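Long-range contacts in (R)-specific enoyl-CoA hydratase (Aeromonas punctata, PDB 1IQ6), which hydrates short-chain trans-2-enoyl-CoA of 4-6 carbons to (3R)-3-hydroxyacyl-CoA in polyhydroxyalkanoate biosynthesis: residues Pro71-Ser75 / Val130-Pro134; Leu61-Leu66 / Val94-Val98; Phe48-Val53 / Pro87-Gly91. All coordinates share one frame; numbering follows the deposited sequence.

Contact 1: Pro71-Ser75 / Val130-Pro134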
loop_
_atom_site.group_PDB
_atom_site.type_symbol
_atom_site.label_atom_id
_atom_site.label_comp_id
_atom_site.label_asym_id
_atom_site.label_seq_id
_atom_site.Cartn_x
_atom_site.Cartn_y
_atom_site.Cartn_z
ATOM N N PRO B 71 12.238 -10.483 -4.973
ATOM C CA PRO B 71 12.904 -11.234 -6.046
ATOM C C PRO B 71 13.612 -10.352 -7.070
ATOM O O PRO B 71 14.554 -10.792 -7.732
ATOM C CB PRO B 71 11.760 -12.034 -6.668
ATOM C CG PRO B 71 10.802 -12.204 -5.526
ATOM C CD PRO B 71 10.808 -10.825 -4.925
ATOM N N GLY B 72 13.145 -9.115 -7.213
ATOM C CA GLY B 72 13.777 -8.200 -8.144
ATOM C C GLY B 72 13.066 -7.920 -9.454
ATOM O O GLY B 72 11.885 -8.214 -9.623
ATOM N N LYS B 73 13.823 -7.336 -10.379
ATOM C CA LYS B 73 13.363 -6.957 -11.712
ATOM C C LYS B 73 12.449 -7.982 -12.382
ATOM O O LYS B 73 12.813 -9.147 -12.535
ATOM C CB LYS B 73 14.587 -6.697 -12.597
ATOM C CG LYS B 73 14.297 -6.310 -14.034
ATOM C CD LYS B 73 15.599 -6.242 -14.832
ATOM C CE LYS B 73 15.369 -5.888 -16.295
ATOM N NZ LYS B 73 14.943 -4.473 -16.489
ATOM N N GLY B 74 11.261 -7.539 -12.779
ATOM C CA GLY B 74 10.325 -8.431 -13.440
ATOM C C GLY B 74 9.279 -9.033 -12.522
ATOM O O GLY B 74 8.280 -9.577 -12.993
ATOM N N SER B 75 9.503 -8.943 -11.215
ATOM C CA SER B 75 8.559 -9.486 -10.241
ATOM C C SER B 75 7.187 -8.845 -10.387
ATOM O O SER B 75 7.071 -7.648 -10.665
ATOM C CB SER B 75 9.063 -9.255 -8.813
ATOM O OG SER B 75 10.271 -9.951 -8.570
ATOM N N VAL B 130 3.130 -11.944 -1.740
ATOM C CA VAL B 130 3.116 -13.103 -2.622
ATOM C C VAL B 130 3.415 -12.492 -3.984
ATOM O O VAL B 130 2.707 -11.588 -4.429
ATOM C CB VAL B 130 1.737 -13.790 -2.653
ATOM C CG1 VAL B 130 1.770 -14.957 -3.634
ATOM C CG2 VAL B 130 1.370 -14.292 -1.261
ATOM N N VAL B 131 4.466 -12.974 -4.639
ATOM C CA VAL B 131 4.855 -12.416 -5.928
ATOM C C VAL B 131 5.207 -13.449 -6.987
ATOM O O VAL B 131 5.745 -14.516 -6.685
ATOM C CB VAL B 131 6.077 -11.478 -5.774
ATOM C CG1 VAL B 131 5.773 -10.382 -4.770
ATOM C CG2 VAL B 131 7.287 -12.272 -5.328
ATOM N N LYS B 132 4.896 -13.109 -8.234
ATOM C CA LYS B 132 5.203 -13.964 -9.375
ATOM C C LYS B 132 6.655 -13.659 -9.736
ATOM O O LYS B 132 7.039 -12.495 -9.860
ATOM C CB LYS B 132 4.282 -13.627 -10.549
ATOM C CG LYS B 132 4.482 -14.505 -11.776
ATOM C CD LYS B 132 3.546 -14.099 -12.906
ATOM C CE LYS B 132 2.088 -14.252 -12.504
ATOM N NZ LYS B 132 1.164 -13.855 -13.603
ATOM N N LEU B 133 7.458 -14.703 -9.898
ATOM C CA LEU B 133 8.877 -14.541 -10.205
ATOM C C LEU B 133 9.164 -13.929 -11.572
ATOM O O LEU B 133 8.389 -14.092 -12.512
ATOM C CB LEU B 133 9.586 -15.893 -10.087
ATOM C CG LEU B 133 9.459 -16.580 -8.724
ATOM C CD1 LEU B 133 10.255 -17.876 -8.727
ATOM C CD2 LEU B 133 9.958 -15.649 -7.630
ATOM N N PRO B 134 10.295 -13.212 -11.691
ATOM C CA PRO B 134 10.718 -12.563 -12.936
ATOM C C PRO B 134 10.632 -13.497 -14.139
ATOM O O PRO B 134 10.027 -13.094 -15.155
ATOM C CB PRO B 134 12.152 -12.146 -12.631
ATOM C CG PRO B 134 12.085 -11.809 -11.178
ATOM C CD PRO B 134 11.272 -12.958 -10.617
ATOM O OXT PRO B 134 11.175 -14.619 -14.052
HETATM O O HOH W 1 6.780 -11.874 -13.064
#
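P71, V131 and L133 make the more buried, apolar part of this contact between the loop 71-75 and the chain terminus 130-134. The pyrrolidine ring of P71, which follows a cis peptide bond, points at the other segment and pushes its CG to 3.5 Å from CG2 of V131, the two side chains crossing obliquely. V131 chi1 of -56° sets CG2 between the backbone N and the carbonyl carbon, from where it faces the proline. L133 starts out away from the loop, but its CD2 bends back to 4.1 Å from P71 CG, and P134 CD packs against P71 CB. Beyond this apolar patch the contact becomes polar and more exposed. G72-S75 is a type II beta turn with G74 at its third position. G72 O is gripped twice from within the turn, by S75 N and, at 2.6 Å, by S75 OG, so the serine hydroxyl braces the same carbonyl that closes the turn. P134 is exposed yet closely set against this turn: its CB is 3.1 Å from K73 O, and its CG lies 3.7 Å from S75 OG. G74, without a side chain, lets the terminal proline come this close. No direct hydrogen bond joins the segments. S75 CA makes a CH...O contact of 3.4 Å with K132 O instead, and a water lies within hydrogen-bonding distance of two carbonyls, 2.7 Å from G74 O and 2.8 Å from L133 O. On the exposed side the lysine chains of K73 and K132 both lead away from the interface. The contact joins the loop that follows helix 55-68 to the end of strand 123-132, with L66 of that helix packing on P71 and V131, and strands 76-84 and 109-117 flanking the terminal strand.

Contact 2: Leu61-Leu66 / Val94-Val98; sequences LFSGLL and VTAEV
The F62 ring leans obliquely on strand 94-98: CE2 is 4.5 Å from A96 CB and 4.4 Å from E97 O, while CD2 approaches V98 CG1. The side chain also packs against T114 and I116 of strand 109-117 and Y77, Q80 and L82 of strand 76-84. L65 makes the closest approach, its CD1 lying 3.4 Å from A96 O and 3.7 Å from A96 CB. With CG anti to the carbonyl carbon (chi1 -79°), the leucine chain is directed at A96, and CD1 also reaches V98 CG1. This is the core packing of the hot dog fold: the central helix 55-68 lies along the inner face of a curved antiparallel sheet, and segment 61-66 crosses segment 94-98 at -50°, with axes 8.5 Å apart at closest approach. The methyl of A96 lets the helix settle near the strand, and L61 CB meets it at 3.9 Å. Further along, L61 CD1 touches V94 CG2, also at 3.9 Å. L66 adds a looser touch to V98. From the second subunit L29 packs on L61, and D32 of that subunit, probably part of the substrate site, is hydrogen-bonded through OD2 to S63 OG.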
loop_
_atom_site.group_PDB
_atom_site.type_symbol
_atom_site.label_atom_id
_atom_site.label_comp_id
_atom_site.label_asym_id
_atom_site.label_seq_id
_atom_site.Cartn_x
_atom_site.Cartn_y
_atom_site.Cartn_z
ATOM N N LEU B 61 7.086 0.775 0.568
ATOM C CA LEU B 61 8.506 0.461 0.447
ATOM C C LEU B 61 8.724 -1.003 0.079
ATOM O O LEU B 61 9.752 -1.356 -0.496
ATOM C CB LEU B 61 9.246 0.780 1.749
ATOM C CG LEU B 61 9.420 2.275 2.040
ATOM C CD1 LEU B 61 10.133 2.459 3.366
ATOM C CD2 LEU B 61 10.215 2.935 0.912
ATOM N N PHE B 62 7.764 -1.861 0.414
ATOM C CA PHE B 62 7.904 -3.275 0.072
ATOM C C PHE B 62 7.948 -3.422 -1.445
ATOM O O PHE B 62 8.694 -4.240 -1.975
ATOM C CB PHE B 62 6.735 -4.089 0.635
ATOM C CG PHE B 62 6.659 -4.097 2.146
ATOM C CD1 PHE B 62 5.426 -4.206 2.784
ATOM C CD2 PHE B 62 7.809 -3.999 2.928
ATOM C CE1 PHE B 62 5.330 -4.214 4.177
ATOM C CE2 PHE B 62 7.731 -4.007 4.325
ATOM C CZ PHE B 62 6.491 -4.113 4.955
ATOM N N SER B 63 7.152 -2.614 -2.142
ATOM C CA SER B 63 7.105 -2.660 -3.599
ATOM C C SER B 63 8.501 -2.377 -4.154
ATOM O O SER B 63 8.942 -3.018 -5.106
ATOM C CB SER B 63 6.099 -1.633 -4.132
ATOM O OG SER B 63 5.685 -1.959 -5.449
ATOM N N GLY B 64 9.194 -1.423 -3.538
ATOM C CA GLY B 64 10.535 -1.081 -3.972
ATOM C C GLY B 64 11.518 -2.226 -3.783
ATOM O O GLY B 64 12.294 -2.542 -4.681
ATOM N N LEU B 65 11.494 -2.850 -2.612
ATOM C CA LEU B 65 12.399 -3.963 -2.349
ATOM C C LEU B 65 12.080 -5.172 -3.222
ATOM O O LEU B 65 12.979 -5.796 -3.792
ATOM C CB LEU B 65 12.331 -4.371 -0.876
ATOM C CG LEU B 65 13.109 -3.478 0.088
ATOM C CD1 LEU B 65 12.849 -3.917 1.524
ATOM C CD2 LEU B 65 14.595 -3.557 -0.242
ATOM N N LEU B 66 10.797 -5.497 -3.330
ATOM C CA LEU B 66 10.368 -6.641 -4.121
ATOM C C LEU B 66 10.678 -6.492 -5.605
ATOM O O LEU B 66 11.106 -7.444 -6.254
ATOM C CB LEU B 66 8.864 -6.870 -3.931
ATOM C CG LEU B 66 8.394 -7.271 -2.528
ATOM C CD1 LEU B 66 6.873 -7.165 -2.446
ATOM C CD2 LEU B 66 8.863 -8.689 -2.208
ATOM N N VAL B 94 13.010 4.774 8.824
ATOM C CA VAL B 94 12.471 3.430 8.998
ATOM C C VAL B 94 13.330 2.486 8.173
ATOM O O VAL B 94 14.080 2.912 7.291
ATOM C CB VAL B 94 11.013 3.286 8.494
ATOM C CG1 VAL B 94 10.107 4.229 9.257
ATOM C CG2 VAL B 94 10.942 3.533 6.994
ATOM N N THR B 95 13.224 1.200 8.475
ATOM C CA THR B 95 13.957 0.185 7.736
ATOM C C THR B 95 12.933 -0.840 7.253
ATOM O O THR B 95 12.148 -1.358 8.048
ATOM C CB THR B 95 15.013 -0.509 8.623
ATOM O OG1 THR B 95 15.970 0.463 9.075
ATOM C CG2 THR B 95 15.744 -1.595 7.837
ATOM N N ALA B 96 12.921 -1.087 5.948
ATOM C CA ALA B 96 12.007 -2.056 5.352
ATOM C C ALA B 96 12.831 -3.319 5.131
ATOM O O ALA B 96 13.968 -3.246 4.663
ATOM C CB ALA B 96 11.466 -1.529 4.029
ATOM N N GLU B 97 12.259 -4.469 5.475
ATOM C CA GLU B 97 12.966 -5.743 5.339
ATOM C C GLU B 97 12.069 -6.817 4.741
ATOM O O GLU B 97 10.919 -6.966 5.155
ATOM C CB GLU B 97 13.454 -6.219 6.718
ATOM C CG GLU B 97 14.386 -5.237 7.422
ATOM C CD GLU B 97 14.781 -5.659 8.832
ATOM O OE1 GLU B 97 15.435 -4.848 9.527
ATOM O OE2 GLU B 97 14.449 -6.791 9.253
ATOM N N VAL B 98 12.592 -7.551 3.760
ATOM C CA VAL B 98 11.848 -8.649 3.155
ATOM C C VAL B 98 12.728 -9.889 3.203
ATOM O O VAL B 98 13.958 -9.796 3.171
ATOM C CB VAL B 98 11.434 -8.370 1.675
ATOM C CG1 VAL B 98 10.601 -7.088 1.598
ATOM C CG2 VAL B 98 12.660 -8.301 0.771
#

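Contact 3: Phe48-Val53 / Pro87-Gly91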
loop_
_atom_site.group_PDB
_atom_site.type_symbol
_atom_site.label_atom_id
_atom_site.label_comp_id
_atom_site.label_asym_id
_atom_site.label_seq_id
_atom_site.Cartn_x
_atom_site.Cartn_y
_atom_site.Cartn_z
ATOM N N PHE B 48 -0.988 9.948 19.658
ATOM C CA PHE B 48 0.274 10.014 18.925
ATOM C C PHE B 48 1.030 11.300 19.238
ATOM O O PHE B 48 2.250 11.365 19.083
ATOM C CB PHE B 48 0.021 9.914 17.420
ATOM C CG PHE B 48 -0.707 8.670 17.017
ATOM C CD1 PHE B 48 -2.020 8.733 16.570
ATOM C CD2 PHE B 48 -0.085 7.429 17.098
ATOM C CE1 PHE B 48 -2.707 7.579 16.211
ATOM C CE2 PHE B 48 -0.762 6.265 16.741
ATOM C CZ PHE B 48 -2.077 6.341 16.297
ATOM N N GLU B 49 0.286 12.318 19.666
ATOM C CA GLU B 49 0.839 13.620 20.036
ATOM C C GLU B 49 1.418 14.442 18.889
ATOM O O GLU B 49 1.426 15.671 18.951
ATOM C CB GLU B 49 1.903 13.452 21.127
ATOM C CG GLU B 49 1.383 12.792 22.391
ATOM C CD GLU B 49 2.348 12.911 23.551
ATOM O OE1 GLU B 49 2.640 14.053 23.964
ATOM O OE2 GLU B 49 2.815 11.865 24.049
ATOM N N ARG B 50 1.905 13.774 17.850
ATOM C CA ARG B 50 2.479 14.468 16.701
ATOM C C ARG B 50 2.148 13.751 15.394
ATOM O O ARG B 50 1.790 12.572 15.401
ATOM C CB ARG B 50 3.997 14.595 16.867
ATOM C CG ARG B 50 4.679 13.315 17.313
ATOM C CD ARG B 50 6.194 13.465 17.341
ATOM N NE ARG B 50 6.732 13.764 16.016
ATOM C CZ ARG B 50 8.026 13.776 15.716
ATOM N NH1 ARG B 50 8.417 14.061 14.481
ATOM N NH2 ARG B 50 8.929 13.496 16.646
ATOM N N PRO B 51 2.260 14.455 14.254
ATOM C CA PRO B 51 1.966 13.875 12.939
ATOM C C PRO B 51 2.716 12.576 12.645
ATOM O O PRO B 51 3.916 12.459 12.904
ATOM C CB PRO B 51 2.353 14.994 11.974
ATOM C CG PRO B 51 2.066 16.234 12.780
ATOM C CD PRO B 51 2.644 15.872 14.121
ATOM N N ILE B 52 1.991 11.613 12.083
ATOM C CA ILE B 52 2.566 10.320 11.745
ATOM C C ILE B 52 2.477 10.046 10.249
ATOM O O ILE B 52 1.611 10.582 9.556
ATOM C CB ILE B 52 1.862 9.182 12.521
ATOM C CG1 ILE B 52 0.381 9.110 12.139
ATOM C CG2 ILE B 52 2.004 9.423 14.019
ATOM C CD1 ILE B 52 -0.361 7.961 12.800
ATOM N N VAL B 53 3.394 9.221 9.756
ATOM C CA VAL B 53 3.438 8.853 8.343
ATOM C C VAL B 53 2.322 7.854 8.016
ATOM O O VAL B 53 2.041 6.965 8.816
ATOM C CB VAL B 53 4.802 8.200 8.006
ATOM C CG1 VAL B 53 4.838 7.762 6.555
ATOM C CG2 VAL B 53 5.929 9.180 8.302
ATOM N N PRO B 87 3.266 3.552 15.308
ATOM C CA PRO B 87 3.339 4.710 14.427
ATOM C C PRO B 87 4.768 5.108 14.090
ATOM O O PRO B 87 5.706 4.831 14.838
ATOM C CB PRO B 87 2.634 5.787 15.236
ATOM C CG PRO B 87 3.103 5.475 16.631
ATOM C CD PRO B 87 2.973 3.958 16.696
ATOM N N VAL B 88 4.923 5.734 12.933
ATOM C CA VAL B 88 6.207 6.243 12.492
ATOM C C VAL B 88 5.980 7.748 12.398
ATOM O O VAL B 88 5.069 8.204 11.709
ATOM C CB VAL B 88 6.602 5.701 11.110
ATOM C CG1 VAL B 88 7.784 6.490 10.566
ATOM C CG2 VAL B 88 6.966 4.224 11.221
ATOM N N PHE B 89 6.795 8.521 13.099
ATOM C CA PHE B 89 6.628 9.966 13.082
ATOM C C PHE B 89 7.293 10.610 11.878
ATOM O O PHE B 89 8.351 10.175 11.432
ATOM C CB PHE B 89 7.151 10.536 14.399
ATOM C CG PHE B 89 6.391 10.035 15.588
ATOM C CD1 PHE B 89 5.064 10.400 15.775
ATOM C CD2 PHE B 89 6.968 9.130 16.475
ATOM C CE1 PHE B 89 4.318 9.871 16.825
ATOM C CE2 PHE B 89 6.230 8.594 17.528
ATOM C CZ PHE B 89 4.900 8.966 17.701
ATOM N N VAL B 90 6.645 11.635 11.334
ATOM C CA VAL B 90 7.171 12.318 10.166
ATOM C C VAL B 90 8.596 12.792 10.409
ATOM O O VAL B 90 8.892 13.423 11.429
ATOM C CB VAL B 90 6.281 13.525 9.776
ATOM C CG1 VAL B 90 6.824 14.193 8.519
ATOM C CG2 VAL B 90 4.853 13.061 9.549
ATOM N N GLY B 91 9.477 12.473 9.469
ATOM C CA GLY B 91 10.864 12.875 9.589
ATOM C C GLY B 91 11.772 11.786 10.122
ATOM O O GLY B 91 12.983 11.843 9.925
HETATM O O HOH W 2 11.041 13.372 13.072
HETATM O O HOH W 3 2.656 5.601 11.163
#
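I52 and F89 face each other as a single antiparallel bridge, a non-hydrogen-bonded pair with CA atoms 4.3 Å apart. Two backbone bonds flank it: V90 N donates to P51 O at 3.3 Å, and V53 N donates to V88 O at 2.8 Å. Beside the latter a water links V53 O with V88 N, standing in for a second direct bond, so the pairing opens at this end. F89 carries the side-chain packing. R50 comes over one face of its ring, CD 4.1 Å from the centroid and 29° off the normal, while P51 O lies in plane at the ring's edge. The arginine chain bends at chi3 (-62°) and lays its guanidinium 27° from the ring plane, with F89 CB 3.5 Å above its centre. NH1 also comes near V90 O, but at a poor angle for a bond; a water joins the two, 3.1 Å from R50 NH1 and 2.7 Å from V90 O. I52 CG2 meets the F89 ring obliquely, and its CD1 sits over one face of F48, whose ring in turn rests obliquely on P87, F48 CD2 to P87 CB 3.7 Å. Towards the interior V53 CG2 nestles among V88 and V90. I52 O accepts a hydrogen bond from H37 ND1, which probably helps to position H37, a likely binding residue for the hydroxyacyl-CoA. The two loops, one before helix 55-68 and the other between strands 76-84 and 93-103, are covered by L58 of helix 55-68, on V53 and V88, and by V23 of helix 20-30, on V53 and V90; F48 packs on I76 of the second subunit.

How the contacts relate
Contact 2 is the buried core of the three, without hydrogen bonds across it and close to the centre of the chain; contacts 1 and 3, partly buried near the surface, lie on opposite sides of that centre, their own centres about 32 Å apart, and waters sit between their segments. They differ in how loops are held: contact 1 has no direct hydrogen bond between its segments, whereas contact 3 uses a backbone bridge. Helix 55-68 ties all three together. Contact 1 follows its end, G72 N lying 2.8 Å from L66 O in a probable hydrogen bond, and contact 3 precedes its start. V94 CG1 packs 3.5 Å from V88 CG1, joining contacts 2 and 3.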